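Long-range contact in lysyl oxidase (Pichia pastoris, PDB 1W7C), which probably oxidises primary amines, including peptidyl lysine side chains, to aldehydes, using copper and a topaquinone cofactor built from its own chain: residues Asn601-Ser614 with Phe633-Trp647. Residues are numbered along the deposited sequence; the frame is centred on the assembly and turned at random.
Sequences NLFLTKHKDTELRS and FLDDESLDGEDIVAW. Unlike the reference sequence in segment 601-614: Thr610 (reference Glu). With CA (calcium ion), chain E; CA (calcium ion), chain D.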
loop_
_atom_site.group_PDB
_atom_site.type_symbol
_atom_site.label_atom_id
_atom_site.label_comp_id
_atom_site.label_asym_id
_atom_site.label_seq_id
_atom_site.Cartn_x
_atom_site.Cartn_y
_atom_site.Cartn_z
ATOM N N ASN A 601 0.855 16.574 -6.516
ATOM C CA ASN A 601 0.488 15.624 -5.462
ATOM C C ASN A 601 -0.112 16.257 -4.197
ATOM O O ASN A 601 -0.986 15.682 -3.566
ATOM C CB ASN A 601 1.674 14.745 -5.064
ATOM C CG ASN A 601 2.158 13.834 -6.156
ATOM O OD1 ASN A 601 3.369 13.815 -6.448
ATOM N ND2 ASN A 601 1.275 13.055 -6.728
ATOM N N LEU A 602 0.419 17.430 -3.822
ATOM C CA LEU A 602 -0.035 18.098 -2.618
ATOM C C LEU A 602 0.319 19.585 -2.657
ATOM O O LEU A 602 1.228 20.032 -3.374
ATOM C CB LEU A 602 0.413 17.429 -1.355
ATOM C CG LEU A 602 1.580 17.589 -0.438
ATOM C CD1 LEU A 602 1.833 18.934 0.096
ATOM C CD2 LEU A 602 1.302 16.676 0.769
ATOM N N PHE A 603 -0.461 20.350 -1.897
ATOM C CA PHE A 603 -0.232 21.770 -1.736
ATOM C C PHE A 603 -0.267 22.113 -0.263
ATOM O O PHE A 603 -1.025 21.535 0.509
ATOM C CB PHE A 603 -1.337 22.579 -2.421
ATOM C CG PHE A 603 -1.303 22.513 -3.930
ATOM C CD1 PHE A 603 -1.973 21.495 -4.607
ATOM C CD2 PHE A 603 -0.595 23.419 -4.654
ATOM C CE1 PHE A 603 -1.900 21.426 -5.993
ATOM C CE2 PHE A 603 -0.544 23.366 -6.028
ATOM C CZ PHE A 603 -1.173 22.347 -6.709
ATOM N N LEU A 604 0.582 23.058 0.130
ATOM C CA LEU A 604 0.581 23.604 1.509
ATOM C C LEU A 604 0.149 25.045 1.477
ATOM O O LEU A 604 0.713 25.832 0.687
ATOM C CB LEU A 604 2.007 23.522 2.064
ATOM C CG LEU A 604 2.583 22.106 2.156
ATOM C CD1 LEU A 604 4.053 22.165 2.550
ATOM C CD2 LEU A 604 1.846 21.226 3.128
ATOM N N THR A 605 -0.856 25.413 2.269
ATOM C CA THR A 605 -1.306 26.787 2.327
ATOM C C THR A 605 -1.455 27.269 3.748
ATOM O O THR A 605 -1.547 26.479 4.701
ATOM C CB THR A 605 -2.641 26.984 1.612
ATOM O OG1 THR A 605 -3.664 26.266 2.329
ATOM C CG2 THR A 605 -2.599 26.473 0.150
ATOM N N LYS A 606 -1.539 28.587 3.901
ATOM C CA LYS A 606 -1.888 29.206 5.169
ATOM C C LYS A 606 -3.378 29.042 5.400
ATOM O O LYS A 606 -4.186 29.414 4.569
ATOM C CB LYS A 606 -1.445 30.672 5.162
ATOM C CG LYS A 606 -1.895 31.493 6.329
ATOM C CD LYS A 606 -1.490 32.977 6.126
ATOM C CE LYS A 606 -1.974 33.878 7.174
ATOM N NZ LYS A 606 -1.386 35.194 6.937
ATOM N N HIS A 607 -3.739 28.549 6.566
ATOM C CA HIS A 607 -5.137 28.341 6.906
ATOM C C HIS A 607 -5.910 29.645 6.826
ATOM O O HIS A 607 -5.459 30.657 7.359
ATOM C CB HIS A 607 -5.305 27.814 8.317
ATOM C CG HIS A 607 -6.737 27.571 8.674
ATOM N ND1 HIS A 607 -7.564 28.566 9.146
ATOM C CD2 HIS A 607 -7.519 26.490 8.477
ATOM C CE1 HIS A 607 -8.793 28.088 9.263
ATOM N NE2 HIS A 607 -8.786 26.815 8.893
ATOM N N LYS A 608 -7.078 29.626 6.192
ATOM C CA LYS A 608 -8.013 30.760 6.216
ATOM C C LYS A 608 -9.432 30.236 6.262
ATOM O O LYS A 608 -9.787 29.273 5.584
ATOM C CB LYS A 608 -7.842 31.624 4.981
ATOM C CG LYS A 608 -6.491 32.341 4.879
ATOM C CD LYS A 608 -6.331 33.203 3.653
ATOM C CE LYS A 608 -4.991 33.905 3.672
ATOM N NZ LYS A 608 -4.700 34.757 2.505
ATOM N N ASP A 609 -10.287 30.909 7.037
ATOM C CA ASP A 609 -11.712 30.601 7.026
ATOM C C ASP A 609 -12.339 30.849 5.662
ATOM O O ASP A 609 -13.330 30.171 5.336
ATOM C CB ASP A 609 -12.434 31.425 8.075
ATOM C CG ASP A 609 -12.056 31.058 9.468
ATOM O OD1 ASP A 609 -11.902 29.859 9.808
ATOM O OD2 ASP A 609 -11.941 31.939 10.334
ATOM N N THR A 610 -11.803 31.793 4.900
ATOM C CA THR A 610 -12.253 32.059 3.533
ATOM C C THR A 610 -11.776 31.006 2.532
ATOM O O THR A 610 -12.203 31.015 1.401
ATOM C CB THR A 610 -11.759 33.432 3.062
ATOM O OG1 THR A 610 -10.335 33.506 3.264
ATOM C CG2 THR A 610 -12.356 34.569 3.848
ATOM N N GLU A 611 -10.874 30.126 2.958
ATOM C CA GLU A 611 -10.365 29.041 2.123
ATOM C C GLU A 611 -10.794 27.731 2.786
ATOM O O GLU A 611 -10.001 26.872 3.170
ATOM C CB GLU A 611 -8.883 29.202 1.867
ATOM C CG GLU A 611 -8.601 30.537 1.177
ATOM C CD GLU A 611 -7.159 30.804 0.854
ATOM O OE1 GLU A 611 -6.268 30.000 1.215
ATOM O OE2 GLU A 611 -6.895 31.857 0.224
ATOM N N LEU A 612 -12.114 27.626 2.912
ATOM C CA LEU A 612 -12.810 26.546 3.530
ATOM C C LEU A 612 -12.650 25.260 2.755
ATOM O O LEU A 612 -12.480 24.185 3.343
ATOM C CB LEU A 612 -14.289 26.936 3.595
ATOM C CG LEU A 612 -15.249 25.830 4.028
ATOM C CD1 LEU A 612 -14.960 25.405 5.443
ATOM C CD2 LEU A 612 -16.681 26.326 3.865
ATOM N N ARG A 613 -12.706 25.388 1.436
ATOM C CA ARG A 613 -12.901 24.217 0.571
ATOM C C ARG A 613 -12.248 24.451 -0.794
ATOM O O ARG A 613 -12.237 25.565 -1.301
ATOM C CB ARG A 613 -14.398 23.923 0.406
ATOM C CG ARG A 613 -15.227 25.097 -0.131
ATOM C CD ARG A 613 -16.736 24.843 0.017
ATOM N NE ARG A 613 -17.103 23.595 -0.631
ATOM C CZ ARG A 613 -18.158 22.878 -0.370
ATOM N NH1 ARG A 613 -19.053 23.347 0.485
ATOM N NH2 ARG A 613 -18.325 21.724 -0.980
ATOM N N SER A 614 -11.701 23.371 -1.370
ATOM C CA SER A 614 -10.946 23.463 -2.605
ATOM C C SER A 614 -11.802 23.360 -3.874
ATOM O O SER A 614 -11.283 23.598 -4.955
ATOM C CB SER A 614 -9.876 22.402 -2.618
ATOM O OG SER A 614 -10.474 21.144 -2.415
ATOM N N PHE A 633 -5.727 30.408 -3.627
ATOM C CA PHE A 633 -5.145 30.180 -2.310
ATOM C C PHE A 633 -3.616 30.357 -2.307
ATOM O O PHE A 633 -3.017 30.549 -1.258
ATOM C CB PHE A 633 -5.359 28.735 -1.827
ATOM C CG PHE A 633 -6.795 28.288 -1.660
ATOM C CD1 PHE A 633 -7.882 29.105 -1.963
ATOM C CD2 PHE A 633 -7.044 27.000 -1.173
ATOM C CE1 PHE A 633 -9.201 28.591 -1.792
ATOM C CE2 PHE A 633 -8.347 26.516 -1.020
ATOM C CZ PHE A 633 -9.421 27.344 -1.292
ATOM N N LEU A 634 -3.005 30.265 -3.489
ATOM C CA LEU A 634 -1.570 30.196 -3.658
ATOM C C LEU A 634 -1.042 31.555 -4.039
ATOM O O LEU A 634 -0.958 31.909 -5.214
ATOM C CB LEU A 634 -1.237 29.165 -4.747
ATOM C CG LEU A 634 -1.736 27.761 -4.463
ATOM C CD1 LEU A 634 -1.622 26.867 -5.704
ATOM C CD2 LEU A 634 -1.001 27.152 -3.265
ATOM N N ASP A 635 -0.684 32.314 -3.020
ATOM C CA ASP A 635 -0.290 33.718 -3.190
ATOM C C ASP A 635 0.959 34.033 -2.374
ATOM O O ASP A 635 1.172 35.146 -1.905
ATOM C CB ASP A 635 -1.468 34.671 -2.929
ATOM C CG ASP A 635 -2.236 34.357 -1.675
ATOM O OD1 ASP A 635 -3.378 34.877 -1.542
ATOM O OD2 ASP A 635 -1.778 33.627 -0.790
ATOM N N ASP A 636 1.851 33.038 -2.311
ATOM C CA ASP A 636 3.229 33.209 -1.848
ATOM C C ASP A 636 3.301 33.624 -0.384
ATOM O O ASP A 636 4.290 34.211 0.051
ATOM C CB ASP A 636 3.970 34.246 -2.709
ATOM C CG ASP A 636 5.441 34.292 -2.432
ATOM O OD1 ASP A 636 6.043 33.173 -2.321
ATOM O OD2 ASP A 636 6.074 35.426 -2.358
ATOM N N GLU A 637 2.311 33.251 0.391
ATOM C CA GLU A 637 2.309 33.645 1.788
ATOM C C GLU A 637 3.324 32.828 2.577
ATOM O O GLU A 637 3.596 31.681 2.254
ATOM C CB GLU A 637 0.930 33.540 2.413
ATOM C CG GLU A 637 -0.041 34.586 1.876
ATOM C CD GLU A 637 -1.441 34.435 2.428
ATOM O OE1 GLU A 637 -1.985 33.323 2.343
ATOM O OE2 GLU A 637 -2.014 35.437 2.919
ATOM N N SER A 638 3.923 33.449 3.567
ATOM C CA SER A 638 4.838 32.743 4.448
ATOM C C SER A 638 4.131 31.612 5.186
ATOM O O SER A 638 3.032 31.769 5.701
ATOM C CB SER A 638 5.432 33.684 5.489
ATOM O OG SER A 638 6.294 32.973 6.371
ATOM N N LEU A 639 4.814 30.483 5.235
ATOM C CA LEU A 639 4.363 29.327 6.006
ATOM C C LEU A 639 5.300 29.085 7.204
ATOM O O LEU A 639 5.218 28.065 7.874
ATOM C CB LEU A 639 4.355 28.074 5.125
ATOM C CG LEU A 639 3.423 28.115 3.909
ATOM C CD1 LEU A 639 3.648 26.859 3.063
ATOM C CD2 LEU A 639 1.982 28.286 4.288
ATOM N N ASP A 640 6.215 30.023 7.435
ATOM C CA ASP A 640 7.303 29.823 8.377
ATOM C C ASP A 640 6.831 30.237 9.784
ATOM O O ASP A 640 7.064 31.337 10.218
ATOM C CB ASP A 640 8.513 30.655 7.890
ATOM C CG ASP A 640 9.791 30.304 8.579
ATOM O OD1 ASP A 640 9.768 29.495 9.502
ATOM O OD2 ASP A 640 10.886 30.812 8.268
ATOM N N GLY A 641 6.086 29.355 10.444
ATOM C CA GLY A 641 5.479 29.642 11.746
ATOM C C GLY A 641 4.072 30.189 11.551
ATOM O O GLY A 641 3.781 31.348 11.837
ATOM N N GLU A 642 3.216 29.355 10.993
ATOM C CA GLU A 642 1.877 29.718 10.600
ATOM C C GLU A 642 0.985 28.498 10.748
ATOM O O GLU A 642 1.474 27.381 10.829
ATOM C CB GLU A 642 1.855 30.234 9.160
ATOM C CG GLU A 642 2.625 31.530 8.938
ATOM C CD GLU A 642 2.078 32.754 9.662
ATOM O OE1 GLU A 642 0.894 32.801 10.033
ATOM O OE2 GLU A 642 2.857 33.699 9.849
ATOM N N ASP A 643 -0.322 28.715 10.739
ATOM C CA ASP A 643 -1.277 27.599 10.684
ATOM C C ASP A 643 -1.329 27.120 9.240
ATOM O O ASP A 643 -1.717 27.875 8.330
ATOM C CB ASP A 643 -2.628 28.099 11.142
ATOM C CG ASP A 643 -3.639 27.017 11.260
ATOM O OD1 ASP A 643 -3.373 25.880 10.814
ATOM O OD2 ASP A 643 -4.746 27.236 11.840
ATOM N N ILE A 644 -0.856 25.897 9.024
ATOM C CA ILE A 644 -0.707 25.308 7.707
ATOM C C ILE A 644 -1.828 24.295 7.515
ATOM O O ILE A 644 -2.263 23.589 8.449
ATOM C CB ILE A 644 0.686 24.622 7.599
ATOM C CG1 ILE A 644 1.796 25.663 7.762
ATOM C CG2 ILE A 644 0.831 23.879 6.259
ATOM C CD1 ILE A 644 3.183 25.101 7.854
ATOM N N VAL A 645 -2.287 24.228 6.267
ATOM C CA VAL A 645 -3.190 23.180 5.803
ATOM C C VAL A 645 -2.484 22.458 4.635
ATOM O O VAL A 645 -1.898 23.104 3.753
ATOM C CB VAL A 645 -4.519 23.781 5.255
ATOM C CG1 VAL A 645 -5.437 22.715 4.702
ATOM C CG2 VAL A 645 -5.187 24.621 6.304
ATOM N N ALA A 646 -2.509 21.117 4.679
ATOM C CA ALA A 646 -2.041 20.321 3.552
ATOM C C ALA A 646 -3.262 19.828 2.791
ATOM O O ALA A 646 -4.158 19.267 3.339
ATOM C CB ALA A 646 -1.191 19.149 4.011
ATOM N N TRP A 647 -3.230 20.055 1.487
ATOM C CA TRP A 647 -4.290 19.587 0.575
ATOM C C TRP A 647 -3.616 18.445 -0.198
ATOM O O TRP A 647 -2.738 18.698 -1.040
ATOM C CB TRP A 647 -4.717 20.746 -0.367
ATOM C CG TRP A 647 -5.161 21.993 0.346
ATOM C CD1 TRP A 647 -4.348 22.980 0.738
ATOM C CD2 TRP A 647 -6.506 22.413 0.692
ATOM N NE1 TRP A 647 -5.069 23.961 1.370
ATOM C CE2 TRP A 647 -6.398 23.644 1.353
ATOM C CE3 TRP A 647 -7.773 21.836 0.564
ATOM C CZ2 TRP A 647 -7.503 24.356 1.821
ATOM C CZ3 TRP A 647 -8.884 22.535 1.025
ATOM C CH2 TRP A 647 -8.742 23.786 1.669
HETATM CA CA CA E . -2.423 31.846 0.608
HETATM CA CA CA D . -3.071 23.581 10.666
HETATM O O HOH W 1 -3.370 36.548 5.408
HETATM O O HOH W 2 -0.666 34.980 10.312
HETATM O O HOH W 3 -3.951 30.765 2.113
HETATM O O HOH W 4 -4.480 33.052 0.206
HETATM O O HOH W 5 -0.856 24.151 11.467
#
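At the calcium site held by Phe633 O, Asp635 OD2 and Glu637 OE1, and completed by Glu540, the ligand loop is tied to residues 606-611. Lys608, its chain extended, comes from the opposite direction to Glu637 and makes a salt bridge, NZ to OE2 2.8 Å, on the syn side and 24° out of the carboxylate plane; OE1, which NZ touches more weakly, binds the calcium at 2.3 Å. Glu611 is second shell: its OE1 and OE2 each lie against a water bound to this calcium, and its CB sits over the Phe633 ring face, 3.7 Å from the centroid, a CH-pi contact. Beyond this loop the chain enters the beta-rich copper amine oxidase enzyme domain, where strand 642-647 runs antiparallel to 602-606, with two backbone hydrogen bonds each for Phe603 with Trp647 and Thr605 with Val645. Trp647 lies between Val645 CG1 on one face and Phe633 CE2 on the other; its NE1 meets Thr605 OG1 at 2.9 Å, in the indole plane, the hydroxyl turned between backbone N and carbonyl carbon (chi1 66°) to reach that edge. A leucine in place of Trp647 would probably leave Thr605 OG1 without this donor and open a gap beside Phe633 CE2. At the other calcium, Asp643 gives OD1 to the metal and OD2 to Lys65, its carboxylate lying beside the His607 ring with the planes 12° apart.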